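Local structure of putative transcriptional regulator TRANSCRIPTION REGULATOR protein (Rhizobium meliloti, 5NLA) at residues A[114-119]-A[156-161]; A[148-153]-A[196-201]; A[286-291]-A[295-300]. The protein binds c-di-GMP and acts as an AraC-like transcriptional activator that regulates extracellular polysaccharide production, probably by sequence-specific binding to DNA. One frame throughout, in Å; residues are numbered along the deposited sequence.

Contact 1: A[114-119]-A[156-161]; sequences TMLRSS and GYPYRG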
loop_
_atom_site.group_PDB
_atom_site.type_symbol
_atom_site.label_atom_id
_atom_site.label_comp_id
_atom_site.label_asym_id
_atom_site.label_seq_id
_atom_site.Cartn_x
_atom_site.Cartn_y
_atom_site.Cartn_z
ATOM N N THR A 114 -1.903 -5.864 -15.728
ATOM C CA THR A 114 -0.645 -5.648 -16.451
ATOM C C THR A 114 0.439 -5.061 -15.557
ATOM O O THR A 114 1.597 -5.489 -15.589
ATOM C CB THR A 114 -0.836 -4.691 -17.659
ATOM O OG1 THR A 114 -1.934 -5.134 -18.459
ATOM C CG2 THR A 114 0.423 -4.645 -18.537
ATOM N N MET A 115 0.054 -4.066 -14.777
ATOM C CA MET A 115 0.956 -3.447 -13.838
ATOM C C MET A 115 1.398 -4.473 -12.795
ATOM O O MET A 115 2.571 -4.534 -12.457
ATOM C CB MET A 115 0.289 -2.223 -13.176
ATOM C CG MET A 115 0.006 -1.052 -14.144
ATOM S SD MET A 115 -0.988 0.259 -13.418
ATOM C CE MET A 115 0.188 0.737 -12.178
ATOM N N LEU A 116 0.461 -5.301 -12.337
ATOM C CA LEU A 116 0.709 -6.319 -11.296
ATOM C C LEU A 116 1.620 -7.517 -11.665
ATOM O O LEU A 116 2.221 -8.154 -10.770
ATOM C CB LEU A 116 -0.630 -6.853 -10.774
ATOM C CG LEU A 116 -1.331 -5.884 -9.823
ATOM C CD1 LEU A 116 -2.754 -6.360 -9.525
ATOM C CD2 LEU A 116 -0.525 -5.680 -8.538
ATOM N N ARG A 117 1.692 -7.821 -12.959
ATOM C CA ARG A 117 2.574 -8.858 -13.483
ATOM C C ARG A 117 4.045 -8.593 -13.172
ATOM O O ARG A 117 4.828 -9.520 -12.980
ATOM C CB ARG A 117 2.409 -8.979 -15.012
ATOM C CG ARG A 117 1.050 -9.511 -15.458
ATOM C CD ARG A 117 1.097 -10.276 -16.773
ATOM N NE ARG A 117 0.790 -9.461 -17.961
ATOM C CZ ARG A 117 1.666 -8.770 -18.706
ATOM N NH1 ARG A 117 2.967 -8.721 -18.410
ATOM N NH2 ARG A 117 1.230 -8.109 -19.772
ATOM N N SER A 118 4.414 -7.325 -13.169
ATOM C CA SER A 118 5.788 -6.882 -13.003
ATOM C C SER A 118 6.030 -6.141 -11.686
ATOM O O SER A 118 7.174 -6.016 -11.265
ATOM C CB SER A 118 6.137 -5.955 -14.170
ATOM O OG SER A 118 5.092 -5.014 -14.421
ATOM N N SER A 119 4.979 -5.652 -11.034
ATOM C CA SER A 119 5.144 -4.771 -9.879
ATOM C C SER A 119 5.635 -5.523 -8.643
ATOM O O SER A 119 5.033 -6.546 -8.256
ATOM C CB SER A 119 3.834 -4.060 -9.517
ATOM O OG SER A 119 4.047 -3.176 -8.435
ATOM N N GLY A 156 -1.612 -5.844 -4.129
ATOM C CA GLY A 156 -1.492 -7.009 -4.987
ATOM C C GLY A 156 -2.727 -7.371 -5.793
ATOM O O GLY A 156 -2.630 -8.194 -6.715
ATOM N N TYR A 157 -3.888 -6.813 -5.436
ATOM C CA TYR A 157 -5.110 -6.976 -6.236
ATOM C C TYR A 157 -5.362 -5.705 -7.032
ATOM O O TYR A 157 -5.160 -4.605 -6.517
ATOM C CB TYR A 157 -6.338 -7.250 -5.374
ATOM C CG TYR A 157 -6.492 -8.664 -4.915
ATOM C CD1 TYR A 157 -6.682 -9.695 -5.832
ATOM C CD2 TYR A 157 -6.499 -8.983 -3.545
ATOM C CE1 TYR A 157 -6.833 -11.007 -5.405
ATOM C CE2 TYR A 157 -6.666 -10.293 -3.108
ATOM C CZ TYR A 157 -6.833 -11.305 -4.042
ATOM O OH TYR A 157 -7.001 -12.608 -3.614
ATOM N N PRO A 158 -5.833 -5.854 -8.280
ATOM C CA PRO A 158 -6.149 -4.679 -9.080
ATOM C C PRO A 158 -7.368 -3.926 -8.574
ATOM O O PRO A 158 -8.215 -4.493 -7.880
ATOM C CB PRO A 158 -6.401 -5.242 -10.478
ATOM C CG PRO A 158 -6.744 -6.672 -10.276
ATOM C CD PRO A 158 -6.112 -7.117 -8.995
ATOM N N TYR A 159 -7.406 -2.636 -8.902
ATOM C CA TYR A 159 -8.548 -1.780 -8.632
ATOM C C TYR A 159 -8.598 -0.563 -9.574
ATOM O O TYR A 159 -7.568 -0.068 -10.036
ATOM C CB TYR A 159 -8.546 -1.344 -7.171
ATOM C CG TYR A 159 -7.351 -0.521 -6.725
ATOM C CD1 TYR A 159 -7.372 0.881 -6.766
ATOM C CD2 TYR A 159 -6.232 -1.127 -6.218
ATOM C CE1 TYR A 159 -6.292 1.639 -6.332
ATOM C CE2 TYR A 159 -5.143 -0.383 -5.782
ATOM C CZ TYR A 159 -5.172 0.998 -5.841
ATOM O OH TYR A 159 -4.070 1.698 -5.400
ATOM N N ARG A 160 -9.823 -0.136 -9.865
ATOM C CA ARG A 160 -10.151 1.061 -10.654
ATOM C C ARG A 160 -10.910 1.990 -9.712
ATOM O O ARG A 160 -11.714 1.533 -8.896
ATOM C CB ARG A 160 -11.097 0.710 -11.831
ATOM C CG ARG A 160 -10.422 0.225 -13.098
ATOM C CD ARG A 160 -11.164 -0.901 -13.830
ATOM N NE ARG A 160 -11.515 -2.050 -12.969
ATOM C CZ ARG A 160 -10.660 -2.925 -12.400
ATOM N NH1 ARG A 160 -9.331 -2.845 -12.569
ATOM N NH2 ARG A 160 -11.156 -3.904 -11.636
ATOM N N GLY A 161 -10.698 3.289 -9.838
ATOM C CA GLY A 161 -11.601 4.226 -9.185
ATOM C C GLY A 161 -11.448 5.680 -9.548
ATOM O O GLY A 161 -10.700 6.047 -10.448
#
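With CG set opposite its carbonyl carbon (chi1 -76°) and the chain then extended (chi2 170°), Leu116 reaches from the short helix 113-118 to the loop Gly156-Pro158. The branching places CD1 farthest forward: Leu116 CD1 is equally near Gly156 O and Pro158 N, 3.4 Å from each, so it meets the peptide backbone as much as any side chain. Leu116 CD2 stays on the glycine, 3.8 Å from Gly156 O. The one apolar pairing of side chains is Leu116 CD1 with Pro158 CD, 3.5 Å apart; CB and CG of the proline ring follow at slightly longer range. Tyr157 contributes backbone rather than ring, since its CB is directed away from the helix and its ring packs on Asn189, Ala247 and Met249.

The contact amounts to one leucine laid against main chain, with just 128 Å² buried in all and none of the polar atoms paired across it. The loop has its own polar links, Gly156 N to Ser154 OG and a backbone bond between Gly156 and Gly250. Leu116 also touches Arg111 of strand 107-111, which pairs antiparallel with strand 159-163. The arrangement is thus plain packing of a helix on the loop that leads into a strand, within a β-sheet domain: the helix following one strand rests on the loop leading into its sheet neighbour.

Contact 2: A[148-153]-A[196-201]; sequences GEFFFR and NLADLL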
loop_
_atom_site.group_PDB
_atom_site.type_symbol
_atom_site.label_atom_id
_atom_site.label_comp_id
_atom_site.label_asym_id
_atom_site.label_seq_id
_atom_site.Cartn_x
_atom_site.Cartn_y
_atom_site.Cartn_z
ATOM N N GLY A 148 -13.475 11.086 7.134
ATOM C CA GLY A 148 -13.421 10.396 8.415
ATOM C C GLY A 148 -13.544 8.896 8.322
ATOM O O GLY A 148 -13.749 8.249 9.337
ATOM N N GLU A 149 -13.409 8.338 7.118
ATOM C CA GLU A 149 -13.447 6.889 6.907
ATOM C C GLU A 149 -12.157 6.409 6.272
ATOM O O GLU A 149 -11.468 7.183 5.592
ATOM C CB GLU A 149 -14.581 6.510 5.966
ATOM C CG GLU A 149 -15.943 7.041 6.342
ATOM C CD GLU A 149 -17.029 6.377 5.529
ATOM O OE1 GLU A 149 -17.047 6.573 4.291
ATOM O OE2 GLU A 149 -17.841 5.637 6.126
ATOM N N PHE A 150 -11.867 5.122 6.472
ATOM C CA PHE A 150 -10.727 4.453 5.843
ATOM C C PHE A 150 -11.157 3.544 4.711
ATOM O O PHE A 150 -12.188 2.878 4.814
ATOM C CB PHE A 150 -10.005 3.540 6.831
ATOM C CG PHE A 150 -9.386 4.243 7.986
ATOM C CD1 PHE A 150 -10.133 4.534 9.112
ATOM C CD2 PHE A 150 -8.033 4.576 7.965
ATOM C CE1 PHE A 150 -9.549 5.172 10.196
ATOM C CE2 PHE A 150 -7.441 5.209 9.047
ATOM C CZ PHE A 150 -8.202 5.518 10.164
ATOM N N PHE A 151 -10.341 3.475 3.661
ATOM C CA PHE A 151 -10.356 2.310 2.768
ATOM C C PHE A 151 -9.280 1.346 3.254
ATOM O O PHE A 151 -8.258 1.769 3.809
ATOM C CB PHE A 151 -10.160 2.677 1.275
ATOM C CG PHE A 151 -8.765 3.138 0.908
ATOM C CD1 PHE A 151 -7.736 2.225 0.687
ATOM C CD2 PHE A 151 -8.485 4.493 0.751
ATOM C CE1 PHE A 151 -6.455 2.662 0.348
ATOM C CE2 PHE A 151 -7.210 4.934 0.404
ATOM C CZ PHE A 151 -6.195 4.015 0.204
ATOM N N PHE A 152 -9.527 0.056 3.055
ATOM C CA PHE A 152 -8.482 -0.958 3.140
ATOM C C PHE A 152 -8.378 -1.705 1.804
ATOM O O PHE A 152 -9.393 -2.093 1.224
ATOM C CB PHE A 152 -8.749 -1.933 4.285
ATOM C CG PHE A 152 -7.972 -3.211 4.170
ATOM C CD1 PHE A 152 -6.615 -3.249 4.474
ATOM C CD2 PHE A 152 -8.587 -4.371 3.710
ATOM C CE1 PHE A 152 -5.899 -4.426 4.347
ATOM C CE2 PHE A 152 -7.873 -5.546 3.579
ATOM C CZ PHE A 152 -6.530 -5.573 3.897
ATOM N N ARG A 153 -7.138 -1.926 1.362
ATOM C CA ARG A 153 -6.832 -2.563 0.079
ATOM C C ARG A 153 -5.422 -3.157 0.082
ATOM O O ARG A 153 -4.477 -2.507 0.549
ATOM C CB ARG A 153 -6.888 -1.523 -1.059
ATOM C CG ARG A 153 -8.218 -1.420 -1.781
ATOM C CD ARG A 153 -8.048 -0.744 -3.130
ATOM N NE ARG A 153 -7.540 0.614 -2.997
ATOM C CZ ARG A 153 -8.256 1.698 -2.648
ATOM N NH1 ARG A 153 -9.566 1.636 -2.342
ATOM N NH2 ARG A 153 -7.633 2.872 -2.584
ATOM N N ASN A 196 -16.709 3.175 15.731
ATOM C CA ASN A 196 -15.821 3.595 16.823
ATOM C C ASN A 196 -14.428 3.014 16.565
ATOM O O ASN A 196 -13.426 3.713 16.701
ATOM C CB ASN A 196 -16.377 3.248 18.233
ATOM C CG ASN A 196 -16.497 1.749 18.492
ATOM O OD1 ASN A 196 -16.464 0.936 17.563
ATOM N ND2 ASN A 196 -16.644 1.378 19.764
ATOM N N LEU A 197 -14.391 1.760 16.121
ATOM C CA LEU A 197 -13.145 1.050 15.824
ATOM C C LEU A 197 -12.285 1.751 14.743
ATOM O O LEU A 197 -11.058 1.734 14.816
ATOM C CB LEU A 197 -13.485 -0.395 15.443
ATOM C CG LEU A 197 -12.413 -1.480 15.296
ATOM C CD1 LEU A 197 -11.133 -1.223 16.085
ATOM C CD2 LEU A 197 -13.022 -2.830 15.679
ATOM N N ALA A 198 -12.934 2.388 13.771
ATOM C CA ALA A 198 -12.250 3.279 12.831
ATOM C C ALA A 198 -11.993 4.684 13.408
ATOM O O ALA A 198 -10.966 5.298 13.095
ATOM C CB ALA A 198 -13.051 3.387 11.545
ATOM N N ASP A 199 -12.930 5.207 14.213
ATOM C CA ASP A 199 -12.707 6.462 14.949
ATOM C C ASP A 199 -11.469 6.350 15.840
ATOM O O ASP A 199 -10.675 7.284 15.912
ATOM C CB ASP A 199 -13.925 6.858 15.812
ATOM C CG ASP A 199 -14.959 7.728 15.067
ATOM O OD1 ASP A 199 -14.716 8.164 13.927
ATOM O OD2 ASP A 199 -16.034 7.993 15.643
ATOM N N LEU A 200 -11.317 5.200 16.497
ATOM C CA LEU A 200 -10.160 4.896 17.348
ATOM C C LEU A 200 -8.864 5.001 16.573
ATOM O O LEU A 200 -7.934 5.692 16.998
ATOM C CB LEU A 200 -10.280 3.476 17.920
ATOM C CG LEU A 200 -9.111 2.916 18.742
ATOM C CD1 LEU A 200 -8.951 3.717 20.025
ATOM C CD2 LEU A 200 -9.318 1.439 19.045
ATOM N N LEU A 201 -8.815 4.291 15.445
ATOM C CA LEU A 201 -7.658 4.301 14.557
ATOM C C LEU A 201 -7.389 5.703 14.020
ATOM O O LEU A 201 -6.229 6.118 13.924
ATOM C CB LEU A 201 -7.860 3.317 13.404
ATOM C CG LEU A 201 -6.766 3.182 12.332
ATOM C CD1 LEU A 201 -5.473 2.587 12.882
ATOM C CD2 LEU A 201 -7.293 2.332 11.192
#
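Phe150 and Leu201 form the tight part of this contact. Leu201 CD2 sits over one face of the phenyl ring, 3.6 Å from the centroid of the Phe150 ring and 18° off its normal, which meets the geometry of a CH-pi contact. It is displaced somewhat toward the rim, and the nearest ring atom, Phe150 CZ, is 3.5 Å from Leu201 CD2. Leu201 CG lies equally near that CZ, so the branch point and one methyl share the ring. The leucine gets there with CG anti to its backbone N (chi1 179°). At the ring edge, near its plane, Phe150 CE1 is 3.2 Å from Ala198 O, an approach of an aromatic C-H to a helix carbonyl; at 2.7 Å resolution its shortness carries no weight. Ala198 CB adds a looser apolar touch, 4.0 Å from Phe150 CD1.

Away from the ring the segments separate. Asp199 is exposed, and its side chain approaches the strand segment no closer than 4.7 Å; Gly148 lies at the exposed start of its segment. In Glu149 and Leu200, CB is directed away from the other segment. Glu149 OE1 accepts a hydrogen bond from Gly146 N.

Beyond the two segments, Phe150 packs on Val126 and Leu128 of strand 124-129. The first turns of helix 196-211 lie against strand 150-154 and the edge strand 191-193, where Phe150 and Ala198 both touch Leu193, while Leu197 touches Cys234, and Leu201 Met230 and Cys234, of helix 220-234 beside it.

Contact 3: A[286-291]-A[295-300]; sequences QLFEPS and LNYIRR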
loop_
_atom_site.group_PDB
_atom_site.type_symbol
_atom_site.label_atom_id
_atom_site.label_comp_id
_atom_site.label_asym_id
_atom_site.label_seq_id
_atom_site.Cartn_x
_atom_site.Cartn_y
_atom_site.Cartn_z
ATOM N N GLN A 286 13.790 -10.577 -10.814
ATOM C CA GLN A 286 13.314 -9.203 -11.029
ATOM C C GLN A 286 12.498 -8.669 -9.875
ATOM O O GLN A 286 12.749 -7.553 -9.409
ATOM C CB GLN A 286 12.457 -9.081 -12.281
ATOM C CG GLN A 286 13.252 -9.017 -13.551
ATOM C CD GLN A 286 12.354 -8.871 -14.741
ATOM O OE1 GLN A 286 12.213 -9.796 -15.534
ATOM N NE2 GLN A 286 11.717 -7.716 -14.861
ATOM N N LEU A 287 11.515 -9.452 -9.434
ATOM C CA LEU A 287 10.653 -9.029 -8.331
ATOM C C LEU A 287 11.445 -8.752 -7.066
ATOM O O LEU A 287 11.093 -7.830 -6.324
ATOM C CB LEU A 287 9.562 -10.059 -8.042
ATOM C CG LEU A 287 8.512 -10.192 -9.148
ATOM C CD1 LEU A 287 7.679 -11.455 -9.001
ATOM C CD2 LEU A 287 7.608 -8.969 -9.201
ATOM N N PHE A 288 12.522 -9.513 -6.845
ATOM C CA PHE A 288 13.302 -9.426 -5.617
ATOM C C PHE A 288 14.620 -8.650 -5.717
ATOM O O PHE A 288 15.370 -8.605 -4.740
ATOM C CB PHE A 288 13.510 -10.838 -5.051
ATOM C CG PHE A 288 12.265 -11.420 -4.451
ATOM C CD1 PHE A 288 11.288 -11.989 -5.255
ATOM C CD2 PHE A 288 12.039 -11.346 -3.082
ATOM C CE1 PHE A 288 10.121 -12.498 -4.708
ATOM C CE2 PHE A 288 10.872 -11.848 -2.523
ATOM C CZ PHE A 288 9.912 -12.427 -3.338
ATOM N N GLU A 289 14.889 -8.006 -6.855
ATOM C CA GLU A 289 16.125 -7.211 -7.028
ATOM C C GLU A 289 16.135 -5.896 -6.208
ATOM O O GLU A 289 17.199 -5.445 -5.791
ATOM C CB GLU A 289 16.426 -6.963 -8.527
ATOM C CG GLU A 289 17.669 -6.129 -8.865
ATOM C CD GLU A 289 18.987 -6.736 -8.386
ATOM O OE1 GLU A 289 19.192 -6.888 -7.158
ATOM O OE2 GLU A 289 19.851 -7.043 -9.242
ATOM N N PRO A 290 14.966 -5.274 -5.984
ATOM C CA PRO A 290 14.887 -4.175 -5.021
ATOM C C PRO A 290 15.291 -4.505 -3.579
ATOM O O PRO A 290 15.859 -3.646 -2.908
ATOM C CB PRO A 290 13.412 -3.792 -5.071
ATOM C CG PRO A 290 13.051 -4.027 -6.497
ATOM C CD PRO A 290 13.774 -5.297 -6.854
ATOM N N SER A 291 15.003 -5.718 -3.112
ATOM C CA SER A 291 15.311 -6.125 -1.736
ATOM C C SER A 291 16.435 -7.171 -1.648
ATOM O O SER A 291 16.374 -8.097 -0.833
ATOM C CB SER A 291 14.036 -6.649 -1.065
ATOM O OG SER A 291 13.632 -7.894 -1.614
ATOM N N LEU A 295 16.928 -15.137 -2.113
ATOM C CA LEU A 295 17.677 -15.840 -1.080
ATOM C C LEU A 295 17.962 -14.883 0.065
ATOM O O LEU A 295 17.726 -15.220 1.218
ATOM C CB LEU A 295 18.980 -16.437 -1.629
ATOM C CG LEU A 295 18.862 -17.605 -2.619
ATOM C CD1 LEU A 295 20.240 -18.009 -3.120
ATOM C CD2 LEU A 295 18.154 -18.802 -2.000
ATOM N N ASN A 296 18.438 -13.686 -0.254
ATOM C CA ASN A 296 18.687 -12.666 0.762
ATOM C C ASN A 296 17.435 -12.409 1.608
ATOM O O ASN A 296 17.511 -12.272 2.828
ATOM C CB ASN A 296 19.146 -11.371 0.093
ATOM C CG ASN A 296 19.635 -10.336 1.088
ATOM O OD1 ASN A 296 19.039 -9.253 1.228
ATOM N ND2 ASN A 296 20.726 -10.660 1.792
ATOM N N TYR A 297 16.287 -12.366 0.942
ATOM C CA TYR A 297 15.001 -12.130 1.586
ATOM C C TYR A 297 14.570 -13.269 2.511
ATOM O O TYR A 297 14.082 -13.018 3.613
ATOM C CB TYR A 297 13.933 -11.912 0.515
ATOM C CG TYR A 297 12.562 -11.589 1.062
ATOM C CD1 TYR A 297 12.231 -10.288 1.456
ATOM C CD2 TYR A 297 11.586 -12.582 1.173
ATOM C CE1 TYR A 297 10.966 -9.989 1.950
ATOM C CE2 TYR A 297 10.320 -12.294 1.667
ATOM C CZ TYR A 297 10.016 -10.998 2.055
ATOM O OH TYR A 297 8.765 -10.726 2.547
ATOM N N ILE A 298 14.716 -14.510 2.047
ATOM C CA ILE A 298 14.347 -15.684 2.849
ATOM C C ILE A 298 15.233 -15.789 4.101
ATOM O O ILE A 298 14.741 -16.123 5.184
ATOM C CB ILE A 298 14.391 -16.996 2.011
ATOM C CG1 ILE A 298 13.247 -17.000 0.987
ATOM C CG2 ILE A 298 14.294 -18.240 2.901
ATOM C CD1 ILE A 298 13.390 -18.031 -0.116
ATOM N N ARG A 299 16.524 -15.498 3.945
ATOM C CA ARG A 299 17.460 -15.466 5.071
ATOM C C ARG A 299 17.070 -14.394 6.093
ATOM O O ARG A 299 17.025 -14.679 7.286
ATOM C CB ARG A 299 18.915 -15.284 4.590
ATOM C CG ARG A 299 19.667 -16.591 4.320
ATOM C CD ARG A 299 18.953 -17.551 3.365
ATOM N NE ARG A 299 19.609 -18.870 3.317
ATOM C CZ ARG A 299 20.478 -19.293 2.388
ATOM N NH1 ARG A 299 20.853 -18.523 1.362
ATOM N NH2 ARG A 299 20.987 -20.525 2.486
ATOM N N ARG A 300 16.760 -13.185 5.628
ATOM C CA ARG A 300 16.274 -12.120 6.519
ATOM C C ARG A 300 14.971 -12.503 7.219
ATOM O O ARG A 300 14.797 -12.212 8.398
ATOM C CB ARG A 300 16.072 -10.800 5.765
ATOM C CG ARG A 300 15.607 -9.649 6.656
ATOM C CD ARG A 300 16.094 -8.293 6.159
ATOM N NE ARG A 300 15.722 -7.202 7.068
ATOM C CZ ARG A 300 16.423 -6.773 8.127
ATOM N NH1 ARG A 300 17.590 -7.322 8.480
ATOM N NH2 ARG A 300 15.945 -5.763 8.850
#
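This is an aromatic edge-to-face contact between two successive helices, 281-288 and 294-306, inside the helix-turn-helix family region. The rings of Phe288 and Tyr297 have centroids 5.5 Å apart and planes inclined at 65°, and the roles are distinct: Phe288 supplies the edge, Tyr297 the face. The leading atom is Phe288 CE2, 3.8 Å from Tyr297 CD2, lying above the tyrosine plane but shifted toward the rim rather than over the centre. Phe288 CD2 follows behind it, 4.1 Å from Tyr297 CB, so the phenylalanine edge runs from the tyrosine ring onto its root. Tyr297 takes up this position with CG anti to the backbone N (chi1 -177°), which carries the ring out from its helix toward the preceding one.

Nearer the connection between the helices the meeting is looser, and involves polar atoms that do not bond to one another. Ser291 OG comes within 4.1 Å of Tyr297 CD1, obliquely to the ring, and Ser291 O is 3.6 Å from Asn296 OD1. Ser291 and Tyr297 are the residues whose CA atoms come nearest across the segments, 6.9 Å apart.

The aromatic pair is extended by helix 251-261: Phe288 touches Met252 and Ile259, and the Tyr297 ring meets that of His256 at about 25°. By the AraC-family pattern, helices 270-275 and 281-288 would form the first helix-turn-helix, with 281-288 probably its recognition helix, and 294-306 would be the long linker to the second motif; Phe288 and Tyr297 then join recognition helix to linker.

Contacts 1 and 2 lie in the β-rich part of the chain, their centres about 24 Å apart, and their segments alternate in sequence: 114-119, 148-153, 156-161, 196-201. They draw on different sheets, contact 1 on the five-stranded and contact 2 on the seven-stranded, but strands 150-154 and 159-163 follow one another, and Arg153 packs on Tyr159 where they meet. Contact 3 comes later, in the helix-turn-helix region. It is about 21 Å from contact 1, centre to centre, and touches it through Leu287 CD2, 3.6 Å from Ser118 O. From contact 2 it is about 32 Å between centres, across the chain's centre. Helix 113-118 therefore adjoins both the sheet region and the probable DNA-binding region.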